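YfdX protein (Salmonella enterica I, PDB 6A02) has no established biochemical activity but is linked to the antibiotic stress response and virulence of Salmonella Typhi. Local coordinates at residues L63-D68 with G75-R80; W22-D27 with E51-D56; I101-Q106 with I117-L122; T144-L149 with L160-A165. All blocks are in the same frame, centred on the assembly; numbering follows the deposited sequence. Where two conformers were deposited one is given.

Interaction 1: residues L63-D68 with G75-R80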
loop_
_atom_site.group_PDB
_atom_site.type_symbol
_atom_site.label_atom_id
_atom_site.label_comp_id
_atom_site.label_asym_id
_atom_site.label_seq_id
_atom_site.Cartn_x
_atom_site.Cartn_y
_atom_site.Cartn_z
ATOM N N LEU A 63 27.912 -1.341 3.954
ATOM C CA LEU A 63 27.568 -2.435 3.049
ATOM C C LEU A 63 26.151 -2.321 2.502
ATOM O O LEU A 63 25.861 -2.883 1.438
ATOM C CB LEU A 63 27.701 -3.777 3.770
ATOM C CG LEU A 63 29.107 -4.123 4.276
ATOM C CD1 LEU A 63 29.088 -5.464 4.986
ATOM C CD2 LEU A 63 30.072 -4.135 3.111
ATOM N N TYR A 64 25.264 -1.607 3.197
ATOM C CA TYR A 64 23.847 -1.588 2.854
ATOM C C TYR A 64 23.413 -0.299 2.179
ATOM O O TYR A 64 22.240 -0.168 1.816
ATOM C CB TYR A 64 23.007 -1.824 4.110
ATOM C CG TYR A 64 23.532 -2.956 4.951
ATOM C CD1 TYR A 64 23.379 -4.274 4.548
ATOM C CD2 TYR A 64 24.198 -2.704 6.142
ATOM C CE1 TYR A 64 23.876 -5.318 5.323
ATOM C CE2 TYR A 64 24.692 -3.733 6.923
ATOM C CZ TYR A 64 24.528 -5.032 6.509
ATOM O OH TYR A 64 25.021 -6.060 7.284
ATOM N N VAL A 65 24.333 0.642 1.981
ATOM C CA VAL A 65 23.978 1.965 1.491
ATOM C C VAL A 65 23.642 1.913 0.006
ATOM O O VAL A 65 24.346 1.285 -0.797
ATOM C CB VAL A 65 25.131 2.939 1.787
ATOM C CG1 VAL A 65 24.944 4.242 1.044
ATOM C CG2 VAL A 65 25.237 3.182 3.281
ATOM N N LYS A 66 22.545 2.569 -0.368
ATOM C CA LYS A 66 22.207 2.801 -1.769
ATOM C C LYS A 66 22.786 4.164 -2.121
ATOM O O LYS A 66 22.196 5.198 -1.812
ATOM C CB LYS A 66 20.695 2.773 -1.955
ATOM C CG LYS A 66 20.244 2.949 -3.393
ATOM C CD LYS A 66 19.030 2.088 -3.674
ATOM C CE LYS A 66 18.570 2.210 -5.117
ATOM N NZ LYS A 66 19.637 1.869 -6.085
ATOM N N SER A 67 23.961 4.168 -2.755
ATOM C CA SER A 67 24.708 5.414 -2.897
ATOM C C SER A 67 24.041 6.390 -3.860
ATOM O O SER A 67 24.214 7.604 -3.717
ATOM C CB SER A 67 26.146 5.116 -3.318
ATOM O OG SER A 67 26.163 4.232 -4.425
ATOM N N ASP A 68 23.263 5.894 -4.826
ATOM C CA ASP A 68 22.669 6.751 -5.848
ATOM C C ASP A 68 21.347 7.384 -5.411
ATOM O O ASP A 68 20.519 7.723 -6.266
ATOM C CB ASP A 68 22.517 5.999 -7.177
ATOM C CG ASP A 68 21.468 4.886 -7.120
ATOM O OD1 ASP A 68 21.141 4.416 -6.012
ATOM O OD2 ASP A 68 20.979 4.466 -8.195
ATOM N N GLY A 75 24.017 14.596 5.240
ATOM C CA GLY A 75 24.949 13.628 5.770
ATOM C C GLY A 75 24.404 12.222 5.894
ATOM O O GLY A 75 25.179 11.295 6.167
ATOM N N ASP A 76 23.104 12.033 5.697
ATOM C CA ASP A 76 22.478 10.735 5.875
ATOM C C ASP A 76 22.533 9.940 4.573
ATOM O O ASP A 76 22.877 10.459 3.504
ATOM C CB ASP A 76 21.027 10.927 6.320
ATOM C CG ASP A 76 20.463 9.731 7.066
ATOM O OD1 ASP A 76 21.150 8.699 7.194
ATOM O OD2 ASP A 76 19.305 9.841 7.526
ATOM N N HIS A 77 22.170 8.663 4.673
ATOM C CA HIS A 77 22.137 7.778 3.521
ATOM C C HIS A 77 20.985 6.807 3.688
ATOM O O HIS A 77 20.644 6.411 4.807
ATOM C CB HIS A 77 23.442 6.983 3.403
ATOM C CG HIS A 77 24.650 7.847 3.212
ATOM N ND1 HIS A 77 25.097 8.230 1.967
ATOM C CD2 HIS A 77 25.485 8.422 4.108
ATOM C CE1 HIS A 77 26.166 8.995 2.103
ATOM N NE2 HIS A 77 26.424 9.126 3.392
ATOM N N TYR A 78 20.410 6.409 2.561
ATOM C CA TYR A 78 19.450 5.315 2.554
ATOM C C TYR A 78 20.173 3.976 2.567
ATOM O O TYR A 78 21.176 3.792 1.866
ATOM C CB TYR A 78 18.611 5.383 1.283
ATOM C CG TYR A 78 17.464 6.349 1.358
ATOM C CD1 TYR A 78 16.324 6.036 2.094
ATOM C CD2 TYR A 78 17.495 7.558 0.664
ATOM C CE1 TYR A 78 15.255 6.910 2.171
ATOM C CE2 TYR A 78 16.417 8.444 0.717
ATOM C CZ TYR A 78 15.307 8.113 1.482
ATOM O OH TYR A 78 14.239 8.986 1.550
ATOM N N ILE A 79 19.650 3.035 3.355
ATOM C CA ILE A 79 20.118 1.653 3.349
ATOM C C ILE A 79 19.002 0.715 2.903
ATOM O O ILE A 79 17.810 0.964 3.131
ATOM C CB ILE A 79 20.700 1.193 4.706
ATOM C CG1 ILE A 79 19.645 1.290 5.813
ATOM C CG2 ILE A 79 21.992 1.966 5.052
ATOM C CD1 ILE A 79 19.988 0.418 7.042
ATOM N N ARG A 80 19.407 -0.386 2.277
ATOM C CA ARG A 80 18.492 -1.423 1.807
ATOM C C ARG A 80 18.066 -2.325 2.957
ATOM O O ARG A 80 18.914 -2.847 3.692
ATOM C CB ARG A 80 19.190 -2.289 0.753
ATOM C CG ARG A 80 19.493 -1.567 -0.552
ATOM C CD ARG A 80 20.276 -2.452 -1.523
ATOM N NE ARG A 80 21.605 -2.707 -0.990
ATOM C CZ ARG A 80 22.668 -1.942 -1.228
ATOM N NH1 ARG A 80 22.576 -0.883 -2.032
ATOM N NH2 ARG A 80 23.834 -2.246 -0.663
HETATM O O HOH W 1 26.192 -0.917 -1.245
HETATM O O HOH W 2 21.831 7.062 0.101
HETATM O O HOH W 3 20.825 -0.763 -4.346
#

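Interaction 2: residues W22-D27 with E51-D56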
loop_
_atom_site.group_PDB
_atom_site.type_symbol
_atom_site.label_atom_id
_atom_site.label_comp_id
_atom_site.label_asym_id
_atom_site.label_seq_id
_atom_site.Cartn_x
_atom_site.Cartn_y
_atom_site.Cartn_z
ATOM N N TRP A 22 15.809 -4.386 8.866
ATOM C CA TRP A 22 14.455 -4.868 8.630
ATOM C C TRP A 22 13.772 -5.226 9.943
ATOM O O TRP A 22 12.629 -4.821 10.191
ATOM C CB TRP A 22 14.461 -6.057 7.660
ATOM C CG TRP A 22 13.083 -6.362 7.190
ATOM C CD1 TRP A 22 12.437 -5.809 6.124
ATOM C CD2 TRP A 22 12.163 -7.258 7.799
ATOM N NE1 TRP A 22 11.166 -6.319 6.022
ATOM C CE2 TRP A 22 10.979 -7.219 7.039
ATOM C CE3 TRP A 22 12.232 -8.106 8.905
ATOM C CZ2 TRP A 22 9.866 -7.983 7.358
ATOM C CZ3 TRP A 22 11.128 -8.869 9.218
ATOM C CH2 TRP A 22 9.964 -8.804 8.443
ATOM N N GLN A 23 14.463 -5.977 10.806
ATOM C CA GLN A 23 13.872 -6.354 12.084
ATOM C C GLN A 23 13.645 -5.136 12.966
ATOM O O GLN A 23 12.666 -5.092 13.719
ATOM C CB GLN A 23 14.764 -7.381 12.781
ATOM C CG GLN A 23 14.177 -7.922 14.084
ATOM C CD GLN A 23 12.889 -8.674 13.849
ATOM O OE1 GLN A 23 12.796 -9.481 12.924
ATOM N NE2 GLN A 23 11.868 -8.385 14.657
ATOM N N ALA A 24 14.525 -4.140 12.873
ATOM C CA ALA A 24 14.335 -2.912 13.634
ATOM C C ALA A 24 13.037 -2.222 13.234
ATOM O O ALA A 24 12.289 -1.744 14.097
ATOM C CB ALA A 24 15.528 -1.976 13.428
ATOM N N MET A 25 12.740 -2.182 11.934
ATOM C CA MET A 25 11.498 -1.548 11.501
ATOM C C MET A 25 10.288 -2.335 11.982
ATOM O O MET A 25 9.266 -1.744 12.354
ATOM C CB MET A 25 11.479 -1.404 9.978
ATOM C CG MET A 25 12.569 -0.490 9.420
ATOM S SD MET A 25 12.717 1.087 10.290
ATOM C CE MET A 25 11.099 1.783 9.980
ATOM N N ARG A 26 10.384 -3.666 11.978
ATOM C CA ARG A 26 9.319 -4.493 12.535
ATOM C C ARG A 26 9.128 -4.183 14.017
ATOM O O ARG A 26 7.995 -4.000 14.489
ATOM C CB ARG A 26 9.679 -5.959 12.280
ATOM C CG ARG A 26 8.959 -6.983 13.111
ATOM C CD ARG A 26 7.470 -6.969 12.912
ATOM N NE ARG A 26 6.883 -8.174 13.498
ATOM C CZ ARG A 26 5.580 -8.353 13.684
ATOM N NH1 ARG A 26 4.731 -7.401 13.346
ATOM N NH2 ARG A 26 5.135 -9.484 14.221
ATOM N N ASP A 27 10.234 -4.056 14.758
ATOM C CA ASP A 27 10.149 -3.741 16.183
ATOM C C ASP A 27 9.536 -2.362 16.420
ATOM O O ASP A 27 8.792 -2.168 17.391
ATOM C CB ASP A 27 11.538 -3.809 16.820
ATOM C CG ASP A 27 12.084 -5.220 16.918
ATOM O OD1 ASP A 27 11.326 -6.187 16.668
ATOM O OD2 ASP A 27 13.283 -5.339 17.262
ATOM N N GLU A 51 16.737 0.060 18.650
ATOM C CA GLU A 51 17.907 0.915 18.808
ATOM C C GLU A 51 19.192 0.100 18.757
ATOM O O GLU A 51 20.156 0.496 18.093
ATOM C CB GLU A 51 17.806 1.697 20.118
ATOM C CG GLU A 51 18.884 2.763 20.283
ATOM C CD GLU A 51 18.808 3.480 21.617
ATOM O OE1 GLU A 51 18.582 2.804 22.647
ATOM O OE2 GLU A 51 18.971 4.720 21.633
ATOM N N LYS A 52 19.222 -1.045 19.438
ATOM C CA LYS A 52 20.431 -1.864 19.425
ATOM C C LYS A 52 20.713 -2.407 18.030
ATOM O O LYS A 52 21.870 -2.449 17.594
ATOM C CB LYS A 52 20.328 -2.995 20.454
ATOM C CG LYS A 52 20.501 -2.514 21.883
ATOM C CD LYS A 52 20.562 -3.659 22.878
ATOM C CE LYS A 52 21.109 -3.170 24.204
ATOM N NZ LYS A 52 20.361 -1.974 24.688
ATOM N N LEU A 53 19.668 -2.810 17.306
ATOM C CA LEU A 53 19.867 -3.330 15.957
ATOM C C LEU A 53 20.425 -2.265 15.019
ATOM O O LEU A 53 21.340 -2.539 14.232
ATOM C CB LEU A 53 18.561 -3.909 15.417
ATOM C CG LEU A 53 18.048 -5.215 16.035
ATOM C CD1 LEU A 53 16.564 -5.399 15.764
ATOM C CD2 LEU A 53 18.820 -6.410 15.503
ATOM N N LEU A 54 19.876 -1.044 15.070
ATOM C CA LEU A 54 20.286 0.000 14.138
ATOM C C LEU A 54 21.642 0.602 14.474
ATOM O O LEU A 54 22.223 1.291 13.627
ATOM C CB LEU A 54 19.241 1.121 14.115
ATOM C CG LEU A 54 17.899 0.753 13.495
ATOM C CD1 LEU A 54 16.891 1.871 13.741
ATOM C CD2 LEU A 54 18.080 0.494 12.001
ATOM N N ASN A 55 22.147 0.383 15.689
ATOM C CA ASN A 55 23.365 1.036 16.149
ATOM C C ASN A 55 24.455 0.029 16.476
ATOM O O ASN A 55 25.431 0.371 17.153
ATOM C CB ASN A 55 23.077 1.934 17.351
ATOM C CG ASN A 55 22.264 3.152 16.975
ATOM O OD1 ASN A 55 22.796 4.118 16.421
ATOM N ND2 ASN A 55 20.967 3.115 17.265
ATOM N N ASP A 56 24.302 -1.204 16.007
ATOM C CA ASP A 56 25.276 -2.263 16.235
ATOM C C ASP A 56 26.647 -1.853 15.708
ATOM O O ASP A 56 26.834 -1.714 14.495
ATOM C CB ASP A 56 24.791 -3.534 15.541
ATOM C CG ASP A 56 25.620 -4.755 15.893
ATOM O OD1 ASP A 56 26.726 -4.596 16.449
ATOM O OD2 ASP A 56 25.159 -5.882 15.608
#

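Interaction 3: residues I101-Q106 with I117-L122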
loop_
_atom_site.group_PDB
_atom_site.type_symbol
_atom_site.label_atom_id
_atom_site.label_comp_id
_atom_site.label_asym_id
_atom_site.label_seq_id
_atom_site.Cartn_x
_atom_site.Cartn_y
_atom_site.Cartn_z
ATOM N N ILE A 101 8.424 -20.408 -20.415
ATOM C CA ILE A 101 8.540 -20.495 -18.961
ATOM C C ILE A 101 9.414 -21.679 -18.564
ATOM O O ILE A 101 10.216 -21.589 -17.626
ATOM C CB ILE A 101 7.148 -20.536 -18.307
ATOM C CG1 ILE A 101 6.469 -19.166 -18.412
ATOM C CG2 ILE A 101 7.259 -20.950 -16.851
ATOM C CD1 ILE A 101 7.263 -18.034 -17.773
ATOM N N ASN A 102 9.294 -22.795 -19.286
ATOM C CA ASN A 102 10.126 -23.956 -18.989
ATOM C C ASN A 102 11.608 -23.625 -19.106
ATOM O O ASN A 102 12.423 -24.102 -18.308
ATOM C CB ASN A 102 9.756 -25.121 -19.903
ATOM C CG ASN A 102 10.669 -26.313 -19.714
ATOM O OD1 ASN A 102 10.607 -27.001 -18.693
ATOM N ND2 ASN A 102 11.534 -26.556 -20.695
ATOM N N LYS A 103 11.980 -22.798 -20.087
ATOM C CA LYS A 103 13.381 -22.410 -20.208
ATOM C C LYS A 103 13.787 -21.446 -19.095
ATOM O O LYS A 103 14.923 -21.486 -18.605
ATOM C CB LYS A 103 13.642 -21.822 -21.599
ATOM C CG LYS A 103 14.950 -21.089 -21.707
ATOM C CD LYS A 103 15.064 -20.349 -23.032
ATOM C CE LYS A 103 16.447 -19.776 -23.195
ATOM N NZ LYS A 103 16.391 -18.298 -23.052
ATOM N N ALA A 104 12.875 -20.564 -18.679
ATOM C CA ALA A 104 13.176 -19.690 -17.550
ATOM C C ALA A 104 13.448 -20.501 -16.290
ATOM O O ALA A 104 14.341 -20.165 -15.503
ATOM C CB ALA A 104 12.020 -18.713 -17.327
ATOM N N ASN A 105 12.690 -21.581 -16.095
ATOM C CA ASN A 105 12.879 -22.425 -14.917
ATOM C C ASN A 105 14.263 -23.067 -14.902
ATOM O O ASN A 105 14.874 -23.220 -13.837
ATOM C CB ASN A 105 11.771 -23.473 -14.854
ATOM C CG ASN A 105 10.460 -22.889 -14.370
ATOM O OD1 ASN A 105 10.457 -21.893 -13.645
ATOM N ND2 ASN A 105 9.348 -23.507 -14.750
ATOM N N GLN A 106 14.787 -23.424 -16.078
ATOM C CA GLN A 106 16.124 -24.007 -16.146
ATOM C C GLN A 106 17.192 -23.014 -15.700
ATOM O O GLN A 106 18.124 -23.374 -14.970
ATOM C CB GLN A 106 16.400 -24.503 -17.565
ATOM C CG GLN A 106 17.806 -25.037 -17.781
ATOM C CD GLN A 106 18.062 -26.331 -17.033
ATOM O OE1 GLN A 106 17.139 -27.108 -16.776
ATOM N NE2 GLN A 106 19.322 -26.570 -16.681
ATOM N N ILE A 117 16.348 -13.519 -16.437
ATOM C CA ILE A 117 15.716 -12.302 -16.945
ATOM C C ILE A 117 15.500 -12.400 -18.448
ATOM O O ILE A 117 14.429 -12.051 -18.964
ATOM C CB ILE A 117 16.545 -11.064 -16.554
ATOM C CG1 ILE A 117 16.710 -10.993 -15.033
ATOM C CG2 ILE A 117 15.911 -9.794 -17.102
ATOM C CD1 ILE A 117 15.394 -11.046 -14.274
ATOM N N GLU A 118 16.499 -12.904 -19.174
ATOM C CA GLU A 118 16.377 -12.958 -20.627
ATOM C C GLU A 118 15.354 -14.003 -21.065
ATOM O O GLU A 118 14.572 -13.757 -21.993
ATOM C CB GLU A 118 17.749 -13.169 -21.268
ATOM C CG GLU A 118 18.615 -11.900 -21.261
ATOM C CD GLU A 118 17.884 -10.663 -21.806
ATOM O OE1 GLU A 118 17.258 -10.754 -22.889
ATOM O OE2 GLU A 118 17.933 -9.598 -21.150
ATOM N N ALA A 119 15.323 -15.162 -20.401
ATOM C CA ALA A 119 14.312 -16.164 -20.731
ATOM C C ALA A 119 12.909 -15.665 -20.401
ATOM O O ALA A 119 11.953 -15.935 -21.140
ATOM C CB ALA A 119 14.602 -17.479 -20.006
ATOM N N LEU A 120 12.762 -14.936 -19.291
ATOM C CA LEU A 120 11.449 -14.399 -18.952
ATOM C C LEU A 120 10.979 -13.385 -19.986
ATOM O O LEU A 120 9.783 -13.321 -20.301
ATOM C CB LEU A 120 11.458 -13.811 -17.540
ATOM C CG LEU A 120 11.480 -14.878 -16.440
ATOM C CD1 LEU A 120 11.646 -14.235 -15.073
ATOM C CD2 LEU A 120 10.219 -15.727 -16.478
ATOM N N LYS A 121 11.906 -12.591 -20.534
ATOM C CA LYS A 121 11.545 -11.660 -21.602
ATOM C C LYS A 121 10.968 -12.402 -22.801
ATOM O O LYS A 121 9.977 -11.964 -23.395
ATOM C CB LYS A 121 12.761 -10.834 -22.019
ATOM C CG LYS A 121 13.160 -9.743 -21.048
ATOM C CD LYS A 121 14.309 -8.920 -21.625
ATOM C CE LYS A 121 14.885 -7.962 -20.599
ATOM N NZ LYS A 121 16.033 -7.197 -21.162
ATOM N N LEU A 122 11.566 -13.542 -23.164
ATOM C CA LEU A 122 11.009 -14.343 -24.246
ATOM C C LEU A 122 9.626 -14.878 -23.906
ATOM O O LEU A 122 8.834 -15.144 -24.818
ATOM C CB LEU A 122 11.957 -15.490 -24.596
ATOM C CG LEU A 122 13.312 -15.092 -25.178
ATOM C CD1 LEU A 122 14.096 -16.339 -25.568
ATOM C CD2 LEU A 122 13.151 -14.164 -26.373
#

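Interaction 4: residues T144-L149 with L160-A165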
loop_
_atom_site.group_PDB
_atom_site.type_symbol
_atom_site.label_atom_id
_atom_site.label_comp_id
_atom_site.label_asym_id
_atom_site.label_seq_id
_atom_site.Cartn_x
_atom_site.Cartn_y
_atom_site.Cartn_z
ATOM N N THR A 144 15.852 6.699 19.040
ATOM C CA THR A 144 16.454 7.170 20.283
ATOM C C THR A 144 15.601 8.256 20.916
ATOM O O THR A 144 15.401 8.265 22.138
ATOM C CB THR A 144 17.867 7.674 20.016
ATOM O OG1 THR A 144 18.674 6.583 19.562
ATOM C CG2 THR A 144 18.468 8.238 21.296
ATOM N N THR A 145 15.075 9.170 20.099
ATOM C CA THR A 145 14.232 10.229 20.638
ATOM C C THR A 145 12.914 9.671 21.160
ATOM O O THR A 145 12.427 10.103 22.208
ATOM C CB THR A 145 14.012 11.327 19.592
ATOM O OG1 THR A 145 15.279 11.779 19.098
ATOM C CG2 THR A 145 13.289 12.505 20.222
ATOM N N ALA A 146 12.335 8.684 20.468
ATOM C CA ALA A 146 11.105 8.078 20.971
ATOM C C ALA A 146 11.324 7.420 22.330
ATOM O O ALA A 146 10.470 7.526 23.218
ATOM C CB ALA A 146 10.551 7.064 19.965
ATOM N N LEU A 147 12.453 6.721 22.503
ATOM C CA LEU A 147 12.756 6.128 23.803
ATOM C C LEU A 147 12.872 7.202 24.876
ATOM O O LEU A 147 12.345 7.044 25.988
ATOM C CB LEU A 147 14.040 5.305 23.724
ATOM C CG LEU A 147 13.897 3.885 23.200
ATOM C CD1 LEU A 147 15.272 3.319 22.894
ATOM C CD2 LEU A 147 13.151 3.023 24.212
ATOM N N SER A 148 13.541 8.314 24.556
ATOM C CA SER A 148 13.648 9.412 25.513
ATOM C C SER A 148 12.274 9.951 25.889
ATOM O O SER A 148 12.004 10.231 27.063
ATOM C CB SER A 148 14.514 10.520 24.922
ATOM O OG SER A 148 15.848 10.077 24.720
ATOM N N LEU A 149 11.391 10.112 24.902
ATOM C CA LEU A 149 10.034 10.555 25.195
ATOM C C LEU A 149 9.297 9.540 26.058
ATOM O O LEU A 149 8.543 9.917 26.965
ATOM C CB LEU A 149 9.274 10.806 23.886
ATOM C CG LEU A 149 9.777 12.009 23.088
ATOM C CD1 LEU A 149 9.248 11.974 21.656
ATOM C CD2 LEU A 149 9.371 13.316 23.768
ATOM N N LEU A 160 4.175 9.184 17.647
ATOM C CA LEU A 160 4.303 9.996 16.439
ATOM C C LEU A 160 5.664 9.812 15.782
ATOM O O LEU A 160 5.763 9.736 14.548
ATOM C CB LEU A 160 4.093 11.464 16.782
ATOM C CG LEU A 160 2.714 11.915 17.233
ATOM C CD1 LEU A 160 2.795 13.387 17.630
ATOM C CD2 LEU A 160 1.671 11.716 16.139
ATOM N N LEU A 161 6.733 9.747 16.581
ATOM C CA LEU A 161 8.067 9.564 16.011
ATOM C C LEU A 161 8.247 8.160 15.448
ATOM O O LEU A 161 8.906 7.978 14.416
ATOM C CB LEU A 161 9.128 9.825 17.071
ATOM C CG LEU A 161 9.594 11.254 17.225
ATOM C CD1 LEU A 161 10.658 11.278 18.282
ATOM C CD2 LEU A 161 10.146 11.769 15.908
ATOM N N LEU A 162 7.699 7.149 16.122
ATOM C CA LEU A 162 7.748 5.797 15.570
ATOM C C LEU A 162 7.002 5.719 14.240
ATOM O O LEU A 162 7.471 5.075 13.290
ATOM C CB LEU A 162 7.185 4.799 16.580
ATOM C CG LEU A 162 7.963 4.704 17.896
ATOM C CD1 LEU A 162 7.217 3.776 18.825
ATOM C CD2 LEU A 162 9.378 4.205 17.663
ATOM N N LYS A 163 5.850 6.392 14.142
ATOM C CA LYS A 163 5.111 6.411 12.883
ATOM C C LYS A 163 5.901 7.135 11.803
ATOM O O LYS A 163 5.954 6.679 10.652
ATOM C CB LYS A 163 3.744 7.074 13.092
ATOM C CG LYS A 163 2.843 7.052 11.840
ATOM C CD LYS A 163 2.607 5.608 11.381
ATOM C CE LYS A 163 1.612 5.510 10.221
ATOM N NZ LYS A 163 1.297 4.079 9.905
ATOM N N SER A 164 6.532 8.257 12.162
ATOM C CA SER A 164 7.375 8.979 11.217
ATOM C C SER A 164 8.495 8.096 10.684
ATOM O O SER A 164 8.788 8.117 9.481
ATOM C CB SER A 164 7.956 10.218 11.877
ATOM O OG SER A 164 8.752 10.921 10.941
ATOM N N ALA A 165 9.121 7.296 11.557
ATOM C CA ALA A 165 10.139 6.367 11.073
ATOM C C ALA A 165 9.565 5.405 10.038
ATOM O O ALA A 165 10.190 5.148 8.999
ATOM C CB ALA A 165 10.765 5.603 12.242
#

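Interaction 1: residues L63-D68 with G75-R80
R80, Y64 and V65 carry this contact, a short antiparallel pairing in which the weakly bonded strand 65-66 meets the beginning of strand 77-89, the first strand of the three-stranded antiparallel sheet. V65 and I79 form a non-hydrogen-bonded pair, framed by two backbone bonds: R80 N to Y64 O, and K66 N to Y78 O at 2.9 Å. On the face that V65 shares with I79, CG2 of V65 meets CG2 of I79 at 3.9 Å, the two side chains crossing at about a right angle, while V65 CG1 rests on H77 CB. Y64 contributes its CB, 3.8 Å from I79 CB, and its ring leads away from the strand.

The R80 side chain turns back over the backbone of 63-66. A bend at chi3 (-67°) swings NE out of line with the chain, and one face of the guanidinium is covered by Y64 O, 3.5 Å from its plane and over its centre. The group is gripped at NE by K16 O and, more weakly, at NH1 by V65 O, 3.1 Å away. K66 NZ stays 5.7 Å from R80 NH1 and forms a salt bridge with D68 OD1, using the syn lone pair of that oxygen. Water 1 lies in the guanidinium plane, accepting from R80 NH2 at 2.8 Å and donating to V65 O.

Interaction 2: residues W22-D27 with E51-D56
L53 points its CB at helix 19-36 and pushes CD1 against the turn formed by Q23, A24 and D27. This methyl lies 3.8 Å from A24 N and 3.9 Å from Q23 CG, and it also meets D27 OD2 at 3.6 Å. Q23 and L53 cross obliquely, whereas D27 runs at about a right angle to the leucine. A24 faces the other helix as well, and both leucines meet its methyl: CB of A24 is 4.1 Å from L53 CB and 3.6 Å from L54 CG. The L54 side chain leaves its backbone at a slant, but with CG anti to the carbonyl carbon (chi1 -69°) the branch point comes round to A24, and CD2 follows at 3.8 Å from A24 CB.

The contact joins the two consecutive helices 19-36 and 40-54, a helical hairpin, near the C-terminal end of the second. A50, a turn earlier, also packs on A24 and D27. Elsewhere on helix 19-36, R26 and W22 make reciprocal cation-pi contacts with W22 and R26 of the third subunit.

Alanine and leucine supply most of the interface, which is apolar and buried. At its border Q23 NE2 bonds D27 OD1 at 3.0 Å, from above the carboxylate plane, while the other oxygen, OD2, lies against L53 CD1; the bond probably steadies the carboxylate beside an otherwise apolar contact.

Interaction 3: residues I101-Q106 with I117-L122
K103 lays its aliphatic chain over the methyl of A119, with CG 4.0 Å and NZ 3.6 Å from A119 CB. CG stands anti to the backbone N (chi1 166°), and the chain runs extended as far as CE; the bend at chi4 (-109°) then brings NZ over A119, where it also lies 3.9 Å from L122 CD1. Beneath the lysine the backbones come close. A104 and A119 have their CA atoms 4.9 Å apart, and the CB of A119 sits 3.6 Å from A104 CA, a methyl set directly against the opposing main chain.

Such proximity is possible because both helices present alanine here. Helices 94-109 and 113-122 form an antiparallel hairpin whose local axes approach to 8.2 Å and lie 174° apart in direction. Farther round the interface, L120 CD2 reaches A104 CB at 3.6 Å and the CD1 of I101, whose end turns back toward the contact although its CB points away. L120 also packs on V125 and V127 of the strand that follows, and Y156 of the third subunit touches both I101 and L120, so the buried edge of the hairpin lies at a subunit boundary.

The chemistry divides across the contact. Alanine, leucine and isoleucine make an apolar seam on the buried side, whereas the lysine contributes both its methylenes and its NZ. Van der Waals packing thus holds the two segments together, with the charged end at the exposed rim.

Interaction 4: residues T144-L149 with L160-A165
Segments 144-149 and 160-165 are short lengths of helices 136-151 and 155-167, running antiparallel, their axes 9.2 Å apart at closest approach with a signed crossing angle of -165°. The nearest backbone positions are A146 and L161, whose CA atoms are 6.0 Å apart. L161 points toward the opposite helix and sets CD1 among three residues. T145 CG2 meets this methyl at 3.5 Å, tighter than usual for two carbons, A146 N lies 3.8 Å from it, and L149 CD1 approaches at 3.7 Å with the two leucines at about a right angle. The threonine methyl is anti to its backbone N, while OG1 lies beside that N and bonds back to the carbonyl of K141. A146 CB faces both L161 and L162, with L161 CB at 4.2 Å.

The two helices pair as an antiparallel hairpin, the last in the chain. The second subunit covers T145, L149 and L161: its Y91 packs on T145 and L149, and its E89 on L161. On the side facing helix 19-36, L162 rests on I28, S31 and R32 and brings CD2 to within 3.9 Å of A146 CB.

How the interactions relate
Interactions 2, 3 and 4 each lie within a hairpin of consecutive antiparallel helices, whereas interaction 1 lies at the start of the strand 77-89 that leads toward interaction 3. Interactions 2 and 4, with centres 13 Å apart, touch directly: E51 OE2 meets T144 OG1 at 2.8 Å, a probable hydrogen bond, and M25 CE touches A165 O at 3.6 Å. Interaction 3 stands on the other side of the chain's centre, about 46 Å from interaction 4 between centres, yet it and interaction 2 both touch the third subunit. A bound sodium ion lies about 8 Å from the side chain of L162 in interaction 4.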